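Actin-binding protein, cofilin/tropomyosin family protein, putative (PDB 4LIZ) binds and stabilises actin filaments as a coactosin of the ADF family, and may help maintain F-actin during phagocytosis and pseudopod formation. Local coordinates at residues E15-K20 with V77-I82; V24-F29 with L48-A53. All blocks are in the same frame, centred on the assembly; numbering follows the deposited sequence.

Contact 1. Residues E15-K20 with V77-I82; sequences EVIDDK and VKFVFI. With NA (sodium ion), chain C.
V16 O at the end of helix 10-17 takes a hydrogen bond from R66 NH1 and lies obliquely to the F79 ring, 4.2 Å from F79 CE1. The same guanidinium reaches D19 through a salt bridge from R66 NH2 to OD1, and its NH1 makes a weak bond to I17 O. R66 thus holds both the helix end and the turn after it, right beside strand 76-85.

I17 supplies most of the apolar contact. Its CG1 sits over one face of the F79 ring, 4.3 Å from the centroid and nearer the rim, in a CH-pi contact. With CG2 anti to the backbone N (CG1 at chi1 -63°), the second branch reaches F79 CZ at 4.0 Å, and the two side chains cross at about a right angle. V16 CG1 adds a looser touch, 4.3 Å from F79 CD1. Here the first helix of the ADF-homology fold lies on one face of the central mixed sheet; F81, two residues along from F79, packs on helix 92-108 on that same face. Where the helix ends, D18 OD1 accepts from K20 N at 3.0 Å, an Asx turn whose donor stands 51° above the carboxylate plane. E15 O at 2.3 Å and D18 O at 2.6 Å bind the sodium ion, with N21 O, V24 O and water 1 completing its five ligands.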
loop_
_atom_site.group_PDB
_atom_site.type_symbol
_atom_site.label_atom_id
_atom_site.label_comp_id
_atom_site.label_asym_id
_atom_site.label_seq_id
_atom_site.Cartn_x
_atom_site.Cartn_y
_atom_site.Cartn_z
ATOM N N GLU A 15 -3.420 -7.712 -10.086
ATOM C CA GLU A 15 -2.383 -7.388 -11.049
ATOM C C GLU A 15 -0.973 -7.426 -10.436
ATOM O O GLU A 15 -0.003 -7.879 -11.002
ATOM C CB GLU A 15 -2.662 -6.088 -11.767
ATOM C CG GLU A 15 -3.922 -6.093 -12.610
ATOM C CD GLU A 15 -4.008 -4.853 -13.410
ATOM O OE1 GLU A 15 -4.507 -3.832 -12.953
ATOM O OE2 GLU A 15 -3.593 -4.902 -14.584
ATOM N N VAL A 16 -0.856 -6.771 -9.235
ATOM C CA VAL A 16 0.425 -6.805 -8.532
ATOM C C VAL A 16 0.878 -8.221 -8.202
ATOM O O VAL A 16 2.001 -8.542 -8.518
ATOM C CB VAL A 16 0.335 -5.900 -7.265
ATOM C CG1 VAL A 16 1.558 -6.144 -6.401
ATOM C CG2 VAL A 16 0.143 -4.436 -7.527
ATOM N N ILE A 17 -0.011 -9.015 -7.664
ATOM C CA ILE A 17 0.285 -10.369 -7.307
ATOM C C ILE A 17 0.657 -11.239 -8.521
ATOM O O ILE A 17 1.493 -12.055 -8.416
ATOM C CB ILE A 17 -0.842 -10.988 -6.501
ATOM C CG1 ILE A 17 -1.016 -10.242 -5.191
ATOM C CG2 ILE A 17 -0.543 -12.432 -6.187
ATOM C CD1 ILE A 17 -2.254 -10.625 -4.467
ATOM N N ASP A 18 0.017 -11.001 -9.647
ATOM C CA ASP A 18 0.203 -11.842 -10.813
ATOM C C ASP A 18 1.607 -11.675 -11.342
ATOM O O ASP A 18 1.950 -10.705 -11.877
ATOM C CB ASP A 18 -0.822 -11.387 -11.863
ATOM C CG ASP A 18 -0.857 -12.244 -13.112
ATOM O OD1 ASP A 18 -0.114 -13.174 -13.239
ATOM O OD2 ASP A 18 -1.678 -11.890 -13.925
ATOM N N ASP A 19 2.373 -12.739 -11.211
ATOM C CA ASP A 19 3.737 -12.784 -11.664
ATOM C C ASP A 19 3.826 -12.606 -13.173
ATOM O O ASP A 19 4.805 -12.182 -13.660
ATOM C CB ASP A 19 4.396 -14.138 -11.345
ATOM C CG ASP A 19 4.719 -14.328 -9.884
ATOM O OD1 ASP A 19 4.698 -13.396 -9.114
ATOM O OD2 ASP A 19 4.991 -15.487 -9.556
ATOM N N LYS A 20 2.793 -13.049 -13.878
ATOM C CA LYS A 20 2.733 -12.940 -15.284
ATOM C C LYS A 20 2.214 -11.669 -15.803
ATOM O O LYS A 20 2.125 -11.486 -17.014
ATOM C CB LYS A 20 1.917 -14.151 -15.833
ATOM C CG LYS A 20 2.153 -15.507 -15.342
ATOM C CD LYS A 20 3.404 -16.000 -15.963
ATOM C CE LYS A 20 3.598 -17.437 -15.534
ATOM N NZ LYS A 20 5.001 -17.774 -15.699
ATOM N N VAL A 77 9.237 -13.647 -3.816
ATOM C CA VAL A 77 8.368 -12.462 -3.955
ATOM C C VAL A 77 7.747 -12.184 -2.615
ATOM O O VAL A 77 7.300 -13.077 -1.894
ATOM C CB VAL A 77 7.289 -12.665 -5.056
ATOM C CG1 VAL A 77 6.462 -11.380 -5.211
ATOM C CG2 VAL A 77 8.066 -13.043 -6.327
ATOM N N LYS A 78 7.752 -10.880 -2.221
ATOM C CA LYS A 78 7.141 -10.443 -0.993
ATOM C C LYS A 78 6.272 -9.232 -1.345
ATOM O O LYS A 78 6.521 -8.517 -2.296
ATOM C CB LYS A 78 8.210 -9.917 -0.028
ATOM C CG LYS A 78 9.208 -11.036 0.352
ATOM C CD LYS A 78 8.625 -12.017 1.302
ATOM C CE LYS A 78 9.736 -12.990 1.776
ATOM N NZ LYS A 78 9.199 -13.932 2.785
ATOM N N PHE A 79 5.195 -9.052 -0.575
ATOM C CA PHE A 79 4.254 -7.984 -0.797
ATOM C C PHE A 79 4.227 -7.053 0.381
ATOM O O PHE A 79 4.216 -7.497 1.551
ATOM C CB PHE A 79 2.882 -8.539 -1.061
ATOM C CG PHE A 79 2.827 -9.440 -2.263
ATOM C CD1 PHE A 79 2.994 -8.965 -3.554
ATOM C CD2 PHE A 79 2.662 -10.815 -2.083
ATOM C CE1 PHE A 79 3.014 -9.824 -4.617
ATOM C CE2 PHE A 79 2.698 -11.667 -3.172
ATOM C CZ PHE A 79 2.866 -11.168 -4.423
ATOM N N VAL A 80 4.235 -5.767 0.119
ATOM C CA VAL A 80 4.264 -4.680 1.128
ATOM C C VAL A 80 2.953 -3.943 1.037
ATOM O O VAL A 80 2.574 -3.441 -0.024
ATOM C CB VAL A 80 5.451 -3.759 0.902
ATOM C CG1 VAL A 80 5.444 -2.638 1.937
ATOM C CG2 VAL A 80 6.805 -4.515 0.952
ATOM N N PHE A 81 2.259 -3.730 2.176
ATOM C CA PHE A 81 1.056 -2.948 2.340
ATOM C C PHE A 81 1.366 -1.722 3.131
ATOM O O PHE A 81 1.876 -1.823 4.248
ATOM C CB PHE A 81 -0.111 -3.742 2.937
ATOM C CG PHE A 81 -1.274 -2.918 3.310
ATOM C CD1 PHE A 81 -2.041 -2.221 2.391
ATOM C CD2 PHE A 81 -1.689 -2.811 4.646
ATOM C CE1 PHE A 81 -3.163 -1.453 2.719
ATOM C CE2 PHE A 81 -2.754 -2.049 4.991
ATOM C CZ PHE A 81 -3.523 -1.383 4.048
ATOM N N ILE A 82 1.060 -0.540 2.651
ATOM C CA ILE A 82 1.276 0.724 3.345
ATOM C C ILE A 82 -0.020 1.432 3.460
ATOM O O ILE A 82 -0.820 1.635 2.503
ATOM C CB ILE A 82 2.231 1.638 2.547
ATOM C CG1 ILE A 82 3.607 1.003 2.544
ATOM C CG2 ILE A 82 2.187 3.045 3.060
ATOM C CD1 ILE A 82 4.528 1.513 1.453
HETATM NA NA NA C . 2.238 -8.122 -11.481
HETATM O O HOH W 1 4.485 -8.858 -11.402
#

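Contact 2. Residues V24-F29 with L48-A53. With NA (sodium ion), chain C.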
loop_
_atom_site.group_PDB
_atom_site.type_symbol
_atom_site.label_atom_id
_atom_site.label_comp_id
_atom_site.label_asym_id
_atom_site.label_seq_id
_atom_site.Cartn_x
_atom_site.Cartn_y
_atom_site.Cartn_z
ATOM N N VAL A 24 2.448 -4.490 -14.029
ATOM C CA VAL A 24 1.925 -3.897 -12.791
ATOM C C VAL A 24 2.636 -4.558 -11.632
ATOM O O VAL A 24 2.488 -5.723 -11.331
ATOM C CB VAL A 24 0.408 -4.073 -12.626
ATOM C CG1 VAL A 24 -0.093 -3.524 -11.304
ATOM C CG2 VAL A 24 -0.380 -3.450 -13.802
ATOM N N GLU A 25 3.395 -3.750 -10.879
ATOM C CA GLU A 25 4.197 -4.174 -9.721
ATOM C C GLU A 25 3.777 -3.345 -8.469
ATOM O O GLU A 25 4.158 -3.737 -7.371
ATOM C CB GLU A 25 5.664 -3.989 -10.016
ATOM C CG GLU A 25 6.106 -4.899 -11.185
ATOM C CD GLU A 25 7.529 -4.612 -11.536
ATOM O OE1 GLU A 25 8.030 -3.489 -11.499
ATOM O OE2 GLU A 25 8.196 -5.622 -11.991
ATOM N N PHE A 26 3.137 -2.225 -8.613
ATOM C CA PHE A 26 2.622 -1.420 -7.502
ATOM C C PHE A 26 1.346 -0.756 -7.834
ATOM O O PHE A 26 1.033 -0.494 -9.021
ATOM C CB PHE A 26 3.685 -0.306 -7.128
ATOM C CG PHE A 26 3.634 0.944 -7.951
ATOM C CD1 PHE A 26 4.318 0.977 -9.129
ATOM C CD2 PHE A 26 2.894 2.024 -7.608
ATOM C CE1 PHE A 26 4.246 2.100 -9.944
ATOM C CE2 PHE A 26 2.804 3.146 -8.373
ATOM C CZ PHE A 26 3.449 3.133 -9.613
ATOM N N VAL A 27 0.562 -0.390 -6.820
ATOM C CA VAL A 27 -0.579 0.443 -6.918
ATOM C C VAL A 27 -0.708 1.369 -5.747
ATOM O O VAL A 27 -0.307 0.944 -4.628
ATOM C CB VAL A 27 -1.889 -0.333 -7.162
ATOM C CG1 VAL A 27 -2.126 -1.343 -6.016
ATOM C CG2 VAL A 27 -3.114 0.523 -7.364
ATOM N N VAL A 28 -1.136 2.588 -5.994
ATOM C CA VAL A 28 -1.479 3.569 -4.944
ATOM C C VAL A 28 -2.905 3.934 -5.100
ATOM O O VAL A 28 -3.318 4.301 -6.228
ATOM C CB VAL A 28 -0.533 4.778 -4.988
ATOM C CG1 VAL A 28 -0.931 5.797 -3.910
ATOM C CG2 VAL A 28 0.904 4.394 -4.851
ATOM N N PHE A 29 -3.715 3.856 -4.020
ATOM C CA PHE A 29 -5.060 4.252 -3.997
ATOM C C PHE A 29 -5.284 5.543 -3.254
ATOM O O PHE A 29 -4.655 5.768 -2.188
ATOM C CB PHE A 29 -5.963 3.198 -3.288
ATOM C CG PHE A 29 -5.919 1.803 -3.906
ATOM C CD1 PHE A 29 -6.661 1.572 -5.082
ATOM C CD2 PHE A 29 -5.159 0.772 -3.394
ATOM C CE1 PHE A 29 -6.622 0.313 -5.633
ATOM C CE2 PHE A 29 -5.173 -0.483 -4.005
ATOM C CZ PHE A 29 -5.896 -0.674 -5.131
ATOM N N LEU A 48 8.905 0.696 -4.184
ATOM C CA LEU A 48 8.840 1.731 -3.153
ATOM C C LEU A 48 9.020 3.187 -3.634
ATOM O O LEU A 48 8.293 4.109 -3.268
ATOM C CB LEU A 48 9.772 1.422 -1.979
ATOM C CG LEU A 48 9.653 2.432 -0.844
ATOM C CD1 LEU A 48 8.306 2.317 -0.150
ATOM C CD2 LEU A 48 10.827 2.198 0.148
ATOM N N GLU A 49 10.052 3.421 -4.458
ATOM C CA GLU A 49 10.262 4.777 -4.886
ATOM C C GLU A 49 9.080 5.354 -5.685
ATOM O O GLU A 49 8.726 6.462 -5.561
ATOM C CB GLU A 49 11.678 5.015 -5.487
ATOM C CG GLU A 49 12.790 4.443 -4.548
ATOM C CD GLU A 49 12.804 4.950 -3.048
ATOM O OE1 GLU A 49 12.457 6.096 -2.730
ATOM O OE2 GLU A 49 13.142 4.109 -2.161
ATOM N N GLU A 50 8.523 4.519 -6.539
ATOM C CA GLU A 50 7.357 4.905 -7.309
ATOM C C GLU A 50 6.113 5.176 -6.430
ATOM O O GLU A 50 5.381 6.088 -6.638
ATOM C CB GLU A 50 7.042 3.851 -8.355
ATOM C CG GLU A 50 7.978 3.836 -9.544
ATOM C CD GLU A 50 9.376 3.304 -9.253
ATOM O OE1 GLU A 50 9.604 2.517 -8.373
ATOM O OE2 GLU A 50 10.291 3.706 -9.957
ATOM N N VAL A 51 5.944 4.344 -5.426
ATOM C CA VAL A 51 4.891 4.567 -4.480
ATOM C C VAL A 51 5.102 5.905 -3.764
ATOM O O VAL A 51 4.230 6.675 -3.658
ATOM C CB VAL A 51 4.890 3.396 -3.452
ATOM C CG1 VAL A 51 4.131 3.705 -2.167
ATOM C CG2 VAL A 51 4.387 2.113 -4.074
ATOM N N LYS A 52 6.325 6.137 -3.323
ATOM C CA LYS A 52 6.610 7.329 -2.542
ATOM C C LYS A 52 6.341 8.559 -3.378
ATOM O O LYS A 52 5.815 9.477 -2.888
ATOM C CB LYS A 52 8.034 7.316 -1.977
ATOM C CG LYS A 52 8.214 6.411 -0.779
ATOM C CD LYS A 52 9.664 6.226 -0.384
ATOM C CE LYS A 52 10.245 7.469 0.240
ATOM N NZ LYS A 52 11.630 7.123 0.616
ATOM N N ALA A 53 6.687 8.504 -4.658
ATOM C CA ALA A 53 6.394 9.612 -5.508
ATOM C C ALA A 53 4.977 10.017 -5.675
ATOM O O ALA A 53 4.614 11.149 -5.975
ATOM C CB ALA A 53 7.002 9.339 -6.894
HETATM NA NA NA C . 2.238 -8.122 -11.481
HETATM O O HOH W 1 4.485 -8.858 -11.402
#
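The F26 ring has E50 CB lying over one of its faces, 3.9 Å from the centroid and 21° off the normal, in a CH-pi contact displaced toward the rim. The closest ring atom is F26 CE1, 3.7 Å from that methylene. V51 CG2 meets the ring obliquely, 3.8 Å from F26 CD2, and the F26 and V51 side chains run past one another head to tail. A chi1 of 84° tucks CG of F26 between its backbone N and C, which swings the ring out to both helix residues.

E50 gives its aliphatic part to the ring, crossing it at about a right angle. The chain then bends at chi2 and carries the carboxylate back to the helix start, where OE1 accepts from G47 N. Two residues further along the strand, V28 CG2 rests 4.0 Å from V51 CA and 4.2 Å from V51 CG2. V51 also packs on A63 and V28 on Q61, so the patch continues onto the neighbouring strand 60-69.

Strand 26-29 and helix 48-53 run nearly parallel, 18° apart, with their axes 8.6 Å from each other. F26 and V28 point at this helix, whereas V27 faces away and packs on P12 and V16 of helix 10-17. E25 and F26 together face G44, a classic beta bulge at the strand's start. With helix 48-54 on the F26 and V28 side and helix 10-17 on the V27 side, the contact belongs to one side of the ADF-homology fold, in which a central mixed sheet is sandwiched between helices.

The two contacts lie on opposite faces of one sheet, their centres about 11 Å apart, and contact 2 is nested in the chain loop that contact 1 closes. They meet where helix 10-17 passes into strand 26-32: V16 CG1 is 3.7 Å from E25 O, and E15 OE2 is 3.6 Å from V24 CG2. The sodium ion ties this turn together, since E15 O and D18 O come from 15-20 while V24 O, at 2.4 Å, comes from 24-29. Segment 77-82 of contact 1, within strand 76-85, comes immediately after D71-R76, the F-loop, probably important here for stable binding to G- and F-actin.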